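Local coordinates for protein beta-glucoside phosphorylase BglX (PDB 5VQE) that probably cleaves beta-glucosides by phosphorolysis as a glycoside hydrolase family 3 enzyme, and here holds a 2-deoxy-2-fluoroglucose in its pocket, at residues V26-D31 and A82-L87; G129-S134 and K381-E386; A229-G234 and G277-N282; E441-H446 and K543-S548. All blocks are in the same frame, centred on the assembly; numbering follows the deposited sequence.

Interactions 1 and 3 join loops and helix ends of the N-terminal barrel domain; interaction 2 packs a barrel helix against helix 378-391, which leads into the six-stranded mixed sheet, and interaction 4 lies at the edge of that sheet. The centres of interactions 1 and 3 are 29 Å apart. Interactions 2 and 4 have centres 27 Å apart and nearest atoms about 7 Å apart, without touching, whereas interactions 1 and 4 lie on opposite sides of the chain's centre, 60 Å between centres. Segments 229-234 and 277-282 run into strands 237-244 and 284-287, which bring Met239, Asp288 and Ala289 to the sugar pocket; segment 82-87 likewise leads through strand 88-91 to Asn92.

Interaction 1: residues V26-D31 and A82-L87; sequences VSLSDD and ASKIPL
Ser27, near the end of helix 15-27, reaches Lys84 through a single water, in a corner of the (beta/alpha) barrel where the turn before helix 30-36 faces the loop leading from helix 69-82 into strand 88-91. The water donates to Ser27 OG at 2.6 Å and accepts from Lys84 NZ at 3.0 Å; Ser27 OG also bonds to Thr24 O, one turn back. Leu28 follows and makes the direct contact. With its CG beside the backbone N (chi1 -63°), it sends CD2 to meet Ile85 CD1 at 4.3 Å, a loose apolar touch of methyl on methyl. Ile85 also touches Leu351 and Lys354 of helix 340-356. Ser29 then starts helix 30-36 as its N-cap, and Glu32 OE1 accepts from Ser29 N in return, the pattern of a capping box. The same glutamate serves the second segment: Lys84 runs out straight and turns only at chi3 (72°), which carries NZ past Leu28 CD2, at 4.3 Å, into a salt bridge with Glu32 OE2.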
loop_
_atom_site.group_PDB
_atom_site.type_symbol
_atom_site.label_atom_id
_atom_site.label_comp_id
_atom_site.label_asym_id
_atom_site.label_seq_id
_atom_site.Cartn_x
_atom_site.Cartn_y
_atom_site.Cartn_z
ATOM N N VAL A 26 34.371 1.420 6.569
ATOM C CA VAL A 26 35.735 1.793 6.201
ATOM C C VAL A 26 36.273 0.890 5.102
ATOM O O VAL A 26 37.081 1.324 4.270
ATOM C CB VAL A 26 36.629 1.765 7.456
ATOM C CG1 VAL A 26 38.104 1.862 7.088
ATOM C CG2 VAL A 26 36.228 2.893 8.396
ATOM N N SER A 27 35.841 -0.369 5.068
ATOM C CA SER A 27 36.364 -1.332 4.108
ATOM C C SER A 27 35.772 -1.178 2.712
ATOM O O SER A 27 36.262 -1.820 1.776
ATOM C CB SER A 27 36.109 -2.759 4.614
ATOM O OG SER A 27 34.773 -3.177 4.365
ATOM N N LEU A 28 34.740 -0.359 2.538
ATOM C CA LEU A 28 34.050 -0.272 1.260
ATOM C C LEU A 28 34.691 0.787 0.374
ATOM O O LEU A 28 35.045 1.874 0.839
ATOM C CB LEU A 28 32.569 0.052 1.471
ATOM C CG LEU A 28 31.760 -1.000 2.242
ATOM C CD1 LEU A 28 30.333 -0.513 2.478
ATOM C CD2 LEU A 28 31.741 -2.345 1.526
ATOM N N SER A 29 34.851 0.453 -0.904
ATOM C CA SER A 29 35.179 1.446 -1.918
ATOM C C SER A 29 34.017 2.416 -2.112
ATOM O O SER A 29 32.872 2.143 -1.738
ATOM C CB SER A 29 35.480 0.776 -3.253
ATOM O OG SER A 29 34.306 0.161 -3.773
ATOM N N ASP A 30 34.319 3.552 -2.739
ATOM C CA ASP A 30 33.257 4.490 -3.093
ATOM C C ASP A 30 32.200 3.816 -3.958
ATOM O O ASP A 30 31.001 4.030 -3.760
ATOM C CB ASP A 30 33.837 5.707 -3.813
ATOM C CG ASP A 30 34.556 6.651 -2.879
ATOM O OD1 ASP A 30 34.629 6.371 -1.664
ATOM O OD2 ASP A 30 35.052 7.687 -3.366
ATOM N N ASP A 31 32.621 2.989 -4.917
ATOM C CA ASP A 31 31.654 2.299 -5.767
ATOM C C ASP A 31 30.759 1.370 -4.950
ATOM O O ASP A 31 29.559 1.237 -5.236
ATOM C CB ASP A 31 32.378 1.513 -6.853
ATOM C CG ASP A 31 32.720 2.355 -8.067
ATOM O OD1 ASP A 31 32.282 3.522 -8.143
ATOM O OD2 ASP A 31 33.426 1.832 -8.956
ATOM N N ALA A 82 25.199 -14.688 -2.629
ATOM C CA ALA A 82 25.995 -13.999 -3.634
ATOM C C ALA A 82 26.413 -12.593 -3.220
ATOM O O ALA A 82 27.223 -11.982 -3.926
ATOM C CB ALA A 82 25.214 -13.924 -4.943
ATOM N N SER A 83 25.896 -12.071 -2.108
ATOM C CA SER A 83 26.165 -10.704 -1.671
ATOM C C SER A 83 27.226 -10.688 -0.582
ATOM O O SER A 83 27.109 -11.413 0.411
ATOM C CB SER A 83 24.892 -10.045 -1.137
ATOM O OG SER A 83 23.928 -9.894 -2.157
ATOM N N LYS A 84 28.236 -9.825 -0.740
ATOM C CA LYS A 84 29.223 -9.660 0.323
ATOM C C LYS A 84 28.603 -9.001 1.547
ATOM O O LYS A 84 28.842 -9.433 2.682
ATOM C CB LYS A 84 30.417 -8.837 -0.163
ATOM C CG LYS A 84 31.456 -8.622 0.943
ATOM C CD LYS A 84 32.737 -7.957 0.453
ATOM C CE LYS A 84 32.526 -6.486 0.123
ATOM N NZ LYS A 84 33.829 -5.769 -0.022
ATOM N N ILE A 85 27.841 -7.939 1.338
ATOM C CA ILE A 85 27.054 -7.299 2.394
ATOM C C ILE A 85 25.639 -7.866 2.313
ATOM O O ILE A 85 25.032 -7.811 1.237
ATOM C CB ILE A 85 27.020 -5.765 2.236
ATOM C CG1 ILE A 85 28.429 -5.177 2.100
ATOM C CG2 ILE A 85 26.281 -5.144 3.405
ATOM C CD1 ILE A 85 29.344 -5.439 3.280
ATOM N N PRO A 86 25.084 -8.402 3.401
ATOM C CA PRO A 86 23.698 -8.878 3.348
ATOM C C PRO A 86 22.753 -7.795 2.851
ATOM O O PRO A 86 22.929 -6.611 3.134
ATOM C CB PRO A 86 23.391 -9.258 4.803
ATOM C CG PRO A 86 24.694 -9.541 5.411
ATOM C CD PRO A 86 25.689 -8.645 4.723
ATOM N N LEU A 87 21.716 -8.228 2.144
ATOM C CA LEU A 87 20.716 -7.336 1.573
ATOM C C LEU A 87 19.562 -7.102 2.539
ATOM O O LEU A 87 19.120 -8.026 3.224
ATOM C CB LEU A 87 20.142 -7.935 0.287
ATOM C CG LEU A 87 21.114 -8.143 -0.875
ATOM C CD1 LEU A 87 20.591 -9.207 -1.836
ATOM C CD2 LEU A 87 21.320 -6.830 -1.595
HETATM O O HOH W 1 34.087 -5.201 2.954
#

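Interaction 2: residues G129-S134 and K381-E386; sequences GEVCAS and KKWALE
Trp383 lays the CE3-CZ3-CH2 rim of its indole against Val131 and Glu130, two neighbours on helix 122-138. Val131 comes at the edge of the ring and in its plane: CG2 lies 3.6 Å from Trp383 CE3 and 3.9 Å from Trp383 CZ3, a close methyl-to-rim fit. Its CG1 stands anti to the backbone N (chi1 177°), which leaves CG2 as the branch that meets the tryptophan. Glu130 approaches more obliquely, its CB 4.0 Å from Trp383 CZ3. Farther out, the bent glutamate chain brings CD to 4.1 Å from Trp383 CH2, with the carboxylate plane turned 65° from the ring. The two helices belong to different parts of the enzyme, as in the family 3 layout of a barrel followed by an alpha/beta sheet domain: helix 122-138 lies in the barrel domain, while helix 378-391 runs on into strand 393-397 at the border of the mixed sheet. The buried carboxylate of Glu130 finds its polar partners outside the two segments: OE1 forms a salt bridge with Lys185 NZ and accepts a hydrogen bond from Trp186 NE1. His127, one turn earlier on the barrel helix, stacks its ring with that of Trp383.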
loop_
_atom_site.group_PDB
_atom_site.type_symbol
_atom_site.label_atom_id
_atom_site.label_comp_id
_atom_site.label_asym_id
_atom_site.label_seq_id
_atom_site.Cartn_x
_atom_site.Cartn_y
_atom_site.Cartn_z
ATOM N N GLY A 129 -0.650 -6.861 10.404
ATOM C CA GLY A 129 0.800 -6.779 10.421
ATOM C C GLY A 129 1.461 -8.122 10.675
ATOM O O GLY A 129 2.476 -8.451 10.055
ATOM N N GLU A 130 0.898 -8.914 11.590
ATOM C CA GLU A 130 1.435 -10.249 11.836
ATOM C C GLU A 130 1.403 -11.104 10.576
ATOM O O GLU A 130 2.376 -11.796 10.264
ATOM C CB GLU A 130 0.665 -10.945 12.967
ATOM C CG GLU A 130 1.025 -10.456 14.342
ATOM C CD GLU A 130 0.889 -11.536 15.410
ATOM O OE1 GLU A 130 1.450 -12.633 15.229
ATOM O OE2 GLU A 130 0.238 -11.277 16.439
ATOM N N VAL A 131 0.293 -11.088 9.837
ATOM C CA VAL A 131 0.230 -11.907 8.626
ATOM C C VAL A 131 1.278 -11.445 7.629
ATOM O O VAL A 131 1.996 -12.254 7.030
ATOM C CB VAL A 131 -1.177 -11.882 8.004
ATOM C CG1 VAL A 131 -1.194 -12.688 6.699
ATOM C CG2 VAL A 131 -2.195 -12.437 8.976
ATOM N N CYS A 132 1.376 -10.131 7.425
ATOM C CA CYS A 132 2.351 -9.613 6.473
ATOM C C CYS A 132 3.757 -10.065 6.840
ATOM O O CYS A 132 4.498 -10.593 6.002
ATOM C CB CYS A 132 2.293 -8.088 6.426
ATOM S SG CYS A 132 0.728 -7.368 5.871
ATOM N N ALA A 133 4.146 -9.851 8.092
ATOM C CA ALA A 133 5.508 -10.125 8.512
ATOM C C ALA A 133 5.743 -11.618 8.700
ATOM O O ALA A 133 6.827 -12.124 8.378
ATOM C CB ALA A 133 5.810 -9.358 9.796
ATOM N N SER A 134 4.744 -12.336 9.216
ATOM C CA SER A 134 4.886 -13.777 9.384
ATOM C C SER A 134 5.104 -14.460 8.042
ATOM O O SER A 134 6.033 -15.263 7.883
ATOM C CB SER A 134 3.655 -14.351 10.085
ATOM O OG SER A 134 3.777 -15.752 10.214
ATOM N N LYS A 381 -6.094 -17.379 7.796
ATOM C CA LYS A 381 -7.388 -17.380 7.123
ATOM C C LYS A 381 -8.502 -17.021 8.094
ATOM O O LYS A 381 -9.453 -16.318 7.732
ATOM C CB LYS A 381 -7.645 -18.746 6.489
ATOM C CG LYS A 381 -6.625 -19.139 5.427
ATOM N N LYS A 382 -8.388 -17.487 9.343
ATOM C CA LYS A 382 -9.379 -17.173 10.365
ATOM C C LYS A 382 -9.436 -15.674 10.646
ATOM O O LYS A 382 -10.523 -15.098 10.768
ATOM C CB LYS A 382 -9.051 -17.947 11.641
ATOM C CG LYS A 382 -9.965 -17.659 12.820
ATOM C CD LYS A 382 -9.627 -18.560 14.012
ATOM N N TRP A 383 -8.278 -15.027 10.762
ATOM C CA TRP A 383 -8.253 -13.585 10.990
ATOM C C TRP A 383 -8.894 -12.830 9.833
ATOM O O TRP A 383 -9.576 -11.822 10.045
ATOM C CB TRP A 383 -6.814 -13.108 11.191
ATOM C CG TRP A 383 -6.234 -13.421 12.531
ATOM C CD1 TRP A 383 -6.914 -13.714 13.673
ATOM C CD2 TRP A 383 -4.839 -13.466 12.870
ATOM N NE1 TRP A 383 -6.030 -13.942 14.705
ATOM C CE2 TRP A 383 -4.752 -13.795 14.236
ATOM C CE3 TRP A 383 -3.660 -13.267 12.150
ATOM C CZ2 TRP A 383 -3.535 -13.924 14.894
ATOM C CZ3 TRP A 383 -2.460 -13.391 12.799
ATOM C CH2 TRP A 383 -2.401 -13.722 14.160
ATOM N N ALA A 384 -8.673 -13.290 8.599
ATOM C CA ALA A 384 -9.309 -12.647 7.453
ATOM C C ALA A 384 -10.825 -12.732 7.546
ATOM O O ALA A 384 -11.535 -11.783 7.186
ATOM C CB ALA A 384 -8.818 -13.283 6.154
ATOM N N LEU A 385 -11.344 -13.869 8.019
ATOM C CA LEU A 385 -12.787 -14.012 8.157
ATOM C C LEU A 385 -13.332 -13.109 9.256
ATOM O O LEU A 385 -14.385 -12.485 9.083
ATOM C CB LEU A 385 -13.142 -15.473 8.438
ATOM C CG LEU A 385 -14.501 -15.923 7.898
ATOM C CD1 LEU A 385 -14.499 -15.917 6.374
ATOM C CD2 LEU A 385 -14.855 -17.312 8.414
ATOM N N GLU A 386 -12.633 -13.027 10.394
ATOM C CA GLU A 386 -13.066 -12.144 11.474
ATOM C C GLU A 386 -13.101 -10.690 11.019
ATOM O O GLU A 386 -14.043 -9.953 11.332
ATOM C CB GLU A 386 -12.133 -12.298 12.674
ATOM C CG GLU A 386 -12.131 -13.686 13.280
ATOM C CD GLU A 386 -11.114 -13.829 14.394
ATOM O OE1 GLU A 386 -10.323 -12.884 14.619
ATOM O OE2 GLU A 386 -11.106 -14.893 15.040
#

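Interaction 3: residues A229-G234 and G277-N282; sequences ALIEDG and GRFHFN
Glu232 OE2 and the backbone oxygen Phe279 O are held together by water. One molecule donates to both, at 2.8 Å from Glu232 OE2 and 2.9 Å from Phe279 O. A second is placed likewise, 2.6 Å from Glu232 OE2 and 2.8 Å from Phe279 O, but with other acceptors competing for its protons it cannot be taken to donate to both at once. This wet rim, where the glutamate is exposed, borders a dry centre filled by Ile231. Its CG1 stands anti to the carbonyl carbon (chi1 -69°) and the chain is extended beyond, which brings CD1 into the angle made by the two phenylalanine stems, 3.9 Å from Phe279 CB and 3.9 Å from Phe281 CB. Behind the tip, Ile231 CG1 meets Phe281 CD1 at 3.8 Å, and CG2 touches the same ring carbon. The isoleucine crosses both phenylalanines at about a right angle. Putting an alanine here would probably open a gap beside both CB atoms and leave the Phe281 ring without its support from the helix. Phe279 turns its ring onward to Trp219 and Met220 of helix 216-232. Beside the contact that helix closes with a Schellman motif at Gly234, whose N bonds back to Ile231 O at 3.0 Å; at its phi of 103° a side chain would jam against Asp233 O. Both segments are helix ends running into strands, 237-244 and 284-287, which pair in parallel, the packing of adjacent alpha-to-beta turns in a (beta/alpha) TIM barrel.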
loop_
_atom_site.group_PDB
_atom_site.type_symbol
_atom_site.label_atom_id
_atom_site.label_comp_id
_atom_site.label_asym_id
_atom_site.label_seq_id
_atom_site.Cartn_x
_atom_site.Cartn_y
_atom_site.Cartn_z
ATOM N N ALA A 229 3.879 10.900 15.790
ATOM C CA ALA A 229 3.437 9.798 16.641
ATOM C C ALA A 229 4.101 8.481 16.258
ATOM O O ALA A 229 4.468 7.689 17.135
ATOM C CB ALA A 229 1.916 9.657 16.573
ATOM N N LEU A 230 4.235 8.208 14.957
ATOM C CA LEU A 230 4.873 6.969 14.528
ATOM C C LEU A 230 6.383 7.018 14.735
ATOM O O LEU A 230 7.008 5.990 15.019
ATOM C CB LEU A 230 4.536 6.693 13.063
ATOM C CG LEU A 230 3.232 5.909 12.835
ATOM C CD1 LEU A 230 3.371 4.467 13.317
ATOM C CD2 LEU A 230 2.063 6.581 13.521
ATOM N N ILE A 231 6.989 8.194 14.590
ATOM C CA ILE A 231 8.414 8.329 14.862
ATOM C C ILE A 231 8.699 8.000 16.321
ATOM O O ILE A 231 9.601 7.217 16.637
ATOM C CB ILE A 231 8.892 9.742 14.490
ATOM C CG1 ILE A 231 8.853 9.916 12.967
ATOM C CG2 ILE A 231 10.297 10.001 15.012
ATOM C CD1 ILE A 231 8.994 11.352 12.499
ATOM N N GLU A 232 7.924 8.586 17.234
ATOM C CA GLU A 232 8.128 8.309 18.649
ATOM C C GLU A 232 7.849 6.853 18.974
ATOM O O GLU A 232 8.483 6.286 19.872
ATOM C CB GLU A 232 7.248 9.228 19.493
ATOM C CG GLU A 232 7.545 10.708 19.284
ATOM C CD GLU A 232 9.025 11.029 19.406
ATOM O OE1 GLU A 232 9.646 10.588 20.397
ATOM O OE2 GLU A 232 9.569 11.705 18.502
ATOM N N ASP A 233 6.922 6.229 18.245
ATOM C CA ASP A 233 6.606 4.819 18.439
ATOM C C ASP A 233 7.734 3.900 17.987
ATOM O O ASP A 233 7.679 2.702 18.279
ATOM C CB ASP A 233 5.298 4.493 17.695
ATOM C CG ASP A 233 4.836 3.041 17.882
ATOM O OD1 ASP A 233 4.568 2.626 19.033
ATOM O OD2 ASP A 233 4.706 2.325 16.864
ATOM N N GLY A 234 8.750 4.421 17.301
ATOM C CA GLY A 234 9.896 3.625 16.896
ATOM C C GLY A 234 9.933 3.199 15.442
ATOM O O GLY A 234 10.669 2.263 15.109
ATOM N N GLY A 277 15.410 17.557 11.411
ATOM C CA GLY A 277 15.527 18.692 12.301
ATOM C C GLY A 277 14.385 18.761 13.289
ATOM O O GLY A 277 14.545 18.430 14.469
ATOM N N ARG A 278 13.212 19.162 12.808
ATOM C CA ARG A 278 12.099 19.431 13.713
ATOM C C ARG A 278 11.605 18.168 14.408
ATOM O O ARG A 278 11.338 18.191 15.614
ATOM C CB ARG A 278 10.962 20.099 12.950
ATOM C CG ARG A 278 9.842 20.633 13.836
ATOM C CD ARG A 278 8.665 21.112 12.985
ATOM N NE ARG A 278 7.656 21.826 13.768
ATOM C CZ ARG A 278 7.331 23.110 13.619
ATOM N NH1 ARG A 278 6.393 23.635 14.394
ATOM N NH2 ARG A 278 7.917 23.870 12.699
ATOM N N PHE A 279 11.452 17.062 13.673
ATOM C CA PHE A 279 10.902 15.839 14.255
ATOM C C PHE A 279 11.965 14.890 14.798
ATOM O O PHE A 279 11.609 13.883 15.421
ATOM C CB PHE A 279 10.069 15.068 13.226
ATOM C CG PHE A 279 8.845 15.795 12.739
ATOM C CD1 PHE A 279 8.392 16.957 13.351
ATOM C CD2 PHE A 279 8.129 15.290 11.664
ATOM C CE1 PHE A 279 7.258 17.604 12.887
ATOM C CE2 PHE A 279 6.989 15.930 11.204
ATOM C CZ PHE A 279 6.554 17.085 11.815
ATOM N N HIS A 280 13.244 15.157 14.548
ATOM C CA HIS A 280 14.332 14.323 15.054
ATOM C C HIS A 280 14.133 12.851 14.686
ATOM O O HIS A 280 14.418 11.948 15.475
ATOM C CB HIS A 280 14.476 14.494 16.563
ATOM C CG HIS A 280 14.548 15.928 16.988
ATOM N ND1 HIS A 280 15.663 16.710 16.778
ATOM C CD2 HIS A 280 13.626 16.734 17.565
ATOM C CE1 HIS A 280 15.434 17.931 17.229
ATOM N NE2 HIS A 280 14.204 17.972 17.708
ATOM N N PHE A 281 13.643 12.603 13.471
ATOM C CA PHE A 281 13.596 11.235 12.974
ATOM C C PHE A 281 15.018 10.738 12.779
ATOM O O PHE A 281 15.845 11.414 12.156
ATOM C CB PHE A 281 12.816 11.145 11.666
ATOM C CG PHE A 281 12.778 9.753 11.083
ATOM C CD1 PHE A 281 12.266 8.700 11.813
ATOM C CD2 PHE A 281 13.256 9.504 9.807
ATOM C CE1 PHE A 281 12.230 7.417 11.284
ATOM C CE2 PHE A 281 13.226 8.218 9.273
ATOM C CZ PHE A 281 12.711 7.179 10.019
ATOM N N ASN A 282 15.309 9.565 13.332
ATOM C CA ASN A 282 16.666 9.041 13.346
ATOM C C ASN A 282 16.809 7.766 12.529
ATOM O O ASN A 282 17.920 7.231 12.435
ATOM C CB ASN A 282 17.112 8.793 14.796
ATOM C CG ASN A 282 18.564 8.378 14.905
ATOM O OD1 ASN A 282 19.446 9.002 14.317
ATOM N ND2 ASN A 282 18.820 7.311 15.654
HETATM O O HOH W 2 8.939 13.477 16.387
HETATM O O HOH W 3 11.978 12.204 17.586
#

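Interaction 4: residues E441-H446 and K543-S548; sequences EGFIVH and KLMGRS
A two-pronged salt bridge joins Glu441 to Arg547, with the guanidinium meeting the carboxylate end-on. Arg547 NH1 donates to Glu441 OE1 over 2.9 Å and almost straight (176°), on the syn side but well out of the carboxylate plane; Arg547 NH2 reaches Glu441 OE2 at 2.8 Å from above the carboxylate plane, in a more bent bond (155°). The two flat groups are accordingly turned 32° against each other. Arg547 NE makes a further salt bridge with Glu542, fixing the guanidinium from the helix side, and Met545 CB lies off-centre over one of its faces. An alanine here in place of Glu441 removes both oxygens that grip the guanidinium, which would probably leave Arg547 relying on Glu542 and freer to turn, with Met545 uncovered along one flank. Helices 429-441 and 534-544 each end in a Schellman motif, at Gly442 and Gly546, close to the outermost strand 444-447 of the alpha/beta sheet domain. Sulfur and apolar contacts come from Met545, whose chain, bent at chi2 and chi3, brings SD to the edge of the Phe443 ring in a Met-aromatic contact, 3.8 Å from Phe443 CE2. The methyl CE of Met545 also packs 3.5 Å from Glu441 OE1. Within 543-548, Lys543 NZ donates to Ser548 OG at 2.8 Å and forms a salt bridge with Asp389.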
loop_
_atom_site.group_PDB
_atom_site.type_symbol
_atom_site.label_atom_id
_atom_site.label_comp_id
_atom_site.label_asym_id
_atom_site.label_seq_id
_atom_site.Cartn_x
_atom_site.Cartn_y
_atom_site.Cartn_z
ATOM N N GLU A 441 -28.302 -20.221 -1.980
ATOM C CA GLU A 441 -29.371 -19.782 -1.089
ATOM C C GLU A 441 -30.765 -19.994 -1.670
ATOM O O GLU A 441 -31.744 -19.895 -0.923
ATOM C CB GLU A 441 -29.207 -18.295 -0.748
ATOM C CG GLU A 441 -27.930 -17.937 -0.002
ATOM C CD GLU A 441 -27.849 -18.555 1.386
ATOM O OE1 GLU A 441 -28.892 -18.649 2.073
ATOM O OE2 GLU A 441 -26.732 -18.943 1.784
ATOM N N GLY A 442 -30.882 -20.249 -2.974
ATOM C CA GLY A 442 -32.171 -20.404 -3.624
ATOM C C GLY A 442 -32.539 -19.295 -4.587
ATOM O O GLY A 442 -33.645 -19.320 -5.138
ATOM N N PHE A 443 -31.667 -18.317 -4.810
ATOM C CA PHE A 443 -31.952 -17.290 -5.800
ATOM C C PHE A 443 -31.638 -17.790 -7.207
ATOM O O PHE A 443 -30.733 -18.604 -7.418
ATOM C CB PHE A 443 -31.137 -16.022 -5.525
ATOM C CG PHE A 443 -31.493 -15.332 -4.238
ATOM C CD1 PHE A 443 -32.649 -14.580 -4.136
ATOM C CD2 PHE A 443 -30.663 -15.423 -3.135
ATOM C CE1 PHE A 443 -32.971 -13.940 -2.955
ATOM C CE2 PHE A 443 -30.985 -14.782 -1.952
ATOM C CZ PHE A 443 -32.132 -14.042 -1.865
ATOM N N ILE A 444 -32.402 -17.290 -8.175
ATOM C CA ILE A 444 -32.049 -17.413 -9.582
ATOM C C ILE A 444 -31.296 -16.150 -9.969
ATOM O O ILE A 444 -31.789 -15.037 -9.755
ATOM C CB ILE A 444 -33.298 -17.620 -10.452
ATOM C CG1 ILE A 444 -33.915 -18.986 -10.143
ATOM C CG2 ILE A 444 -32.949 -17.500 -11.928
ATOM C CD1 ILE A 444 -35.245 -19.223 -10.801
ATOM N N VAL A 445 -30.090 -16.316 -10.505
ATOM C CA VAL A 445 -29.177 -15.199 -10.727
ATOM C C VAL A 445 -28.616 -15.286 -12.135
ATOM O O VAL A 445 -27.945 -16.267 -12.478
ATOM C CB VAL A 445 -28.030 -15.181 -9.705
ATOM C CG1 VAL A 445 -27.217 -13.881 -9.841
ATOM C CG2 VAL A 445 -28.570 -15.317 -8.296
ATOM N N HIS A 446 -28.870 -14.253 -12.941
ATOM C CA HIS A 446 -28.248 -14.099 -14.245
ATOM C C HIS A 446 -27.344 -12.875 -14.243
ATOM O O HIS A 446 -27.601 -11.894 -13.540
ATOM C CB HIS A 446 -29.284 -13.928 -15.363
ATOM C CG HIS A 446 -30.117 -15.142 -15.618
ATOM N ND1 HIS A 446 -31.238 -15.445 -14.875
ATOM C CD2 HIS A 446 -29.999 -16.126 -16.540
ATOM C CE1 HIS A 446 -31.773 -16.565 -15.329
ATOM N NE2 HIS A 446 -31.040 -16.998 -16.337
ATOM N N LYS A 543 -24.388 -11.760 5.764
ATOM C CA LYS A 543 -25.045 -10.568 6.279
ATOM C C LYS A 543 -26.263 -10.193 5.443
ATOM O O LYS A 543 -27.276 -9.736 5.984
ATOM C CB LYS A 543 -24.035 -9.427 6.341
ATOM C CG LYS A 543 -22.974 -9.643 7.418
ATOM C CD LYS A 543 -21.750 -8.761 7.204
ATOM C CE LYS A 543 -20.590 -9.194 8.088
ATOM N NZ LYS A 543 -20.963 -9.240 9.530
ATOM N N LEU A 544 -26.187 -10.378 4.126
ATOM C CA LEU A 544 -27.351 -10.116 3.288
ATOM C C LEU A 544 -28.505 -11.042 3.650
ATOM O O LEU A 544 -29.667 -10.625 3.643
ATOM C CB LEU A 544 -26.987 -10.278 1.818
ATOM C CG LEU A 544 -26.019 -9.236 1.262
ATOM C CD1 LEU A 544 -25.612 -9.605 -0.156
ATOM C CD2 LEU A 544 -26.618 -7.853 1.306
ATOM N N MET A 545 -28.201 -12.297 3.976
ATOM C CA MET A 545 -29.214 -13.267 4.371
ATOM C C MET A 545 -29.660 -13.105 5.818
ATOM O O MET A 545 -30.570 -13.820 6.249
ATOM C CB MET A 545 -28.689 -14.684 4.147
ATOM C CG MET A 545 -28.265 -14.983 2.718
ATOM S SD MET A 545 -29.542 -14.575 1.505
ATOM C CE MET A 545 -30.830 -15.735 1.966
ATOM N N GLY A 546 -29.061 -12.184 6.571
ATOM C CA GLY A 546 -29.502 -11.919 7.925
ATOM C C GLY A 546 -28.989 -12.890 8.965
ATOM O O GLY A 546 -29.474 -12.865 10.102
ATOM N N ARG A 547 -28.037 -13.751 8.614
ATOM C CA ARG A 547 -27.407 -14.645 9.571
ATOM C C ARG A 547 -26.236 -14.001 10.303
ATOM O O ARG A 547 -25.703 -14.602 11.241
ATOM C CB ARG A 547 -26.920 -15.911 8.863
ATOM C CG ARG A 547 -28.022 -16.688 8.152
ATOM C CD ARG A 547 -27.508 -18.032 7.665
ATOM N NE ARG A 547 -26.581 -17.928 6.542
ATOM C CZ ARG A 547 -26.921 -18.042 5.260
ATOM N NH1 ARG A 547 -28.187 -18.256 4.906
ATOM N NH2 ARG A 547 -25.989 -17.941 4.322
ATOM N N SER A 548 -25.811 -12.809 9.891
ATOM C CA SER A 548 -24.698 -12.109 10.519
ATOM C C SER A 548 -25.014 -10.624 10.495
ATOM O O SER A 548 -25.431 -10.100 9.460
ATOM C CB SER A 548 -23.374 -12.394 9.790
ATOM O OG SER A 548 -22.319 -11.575 10.276
#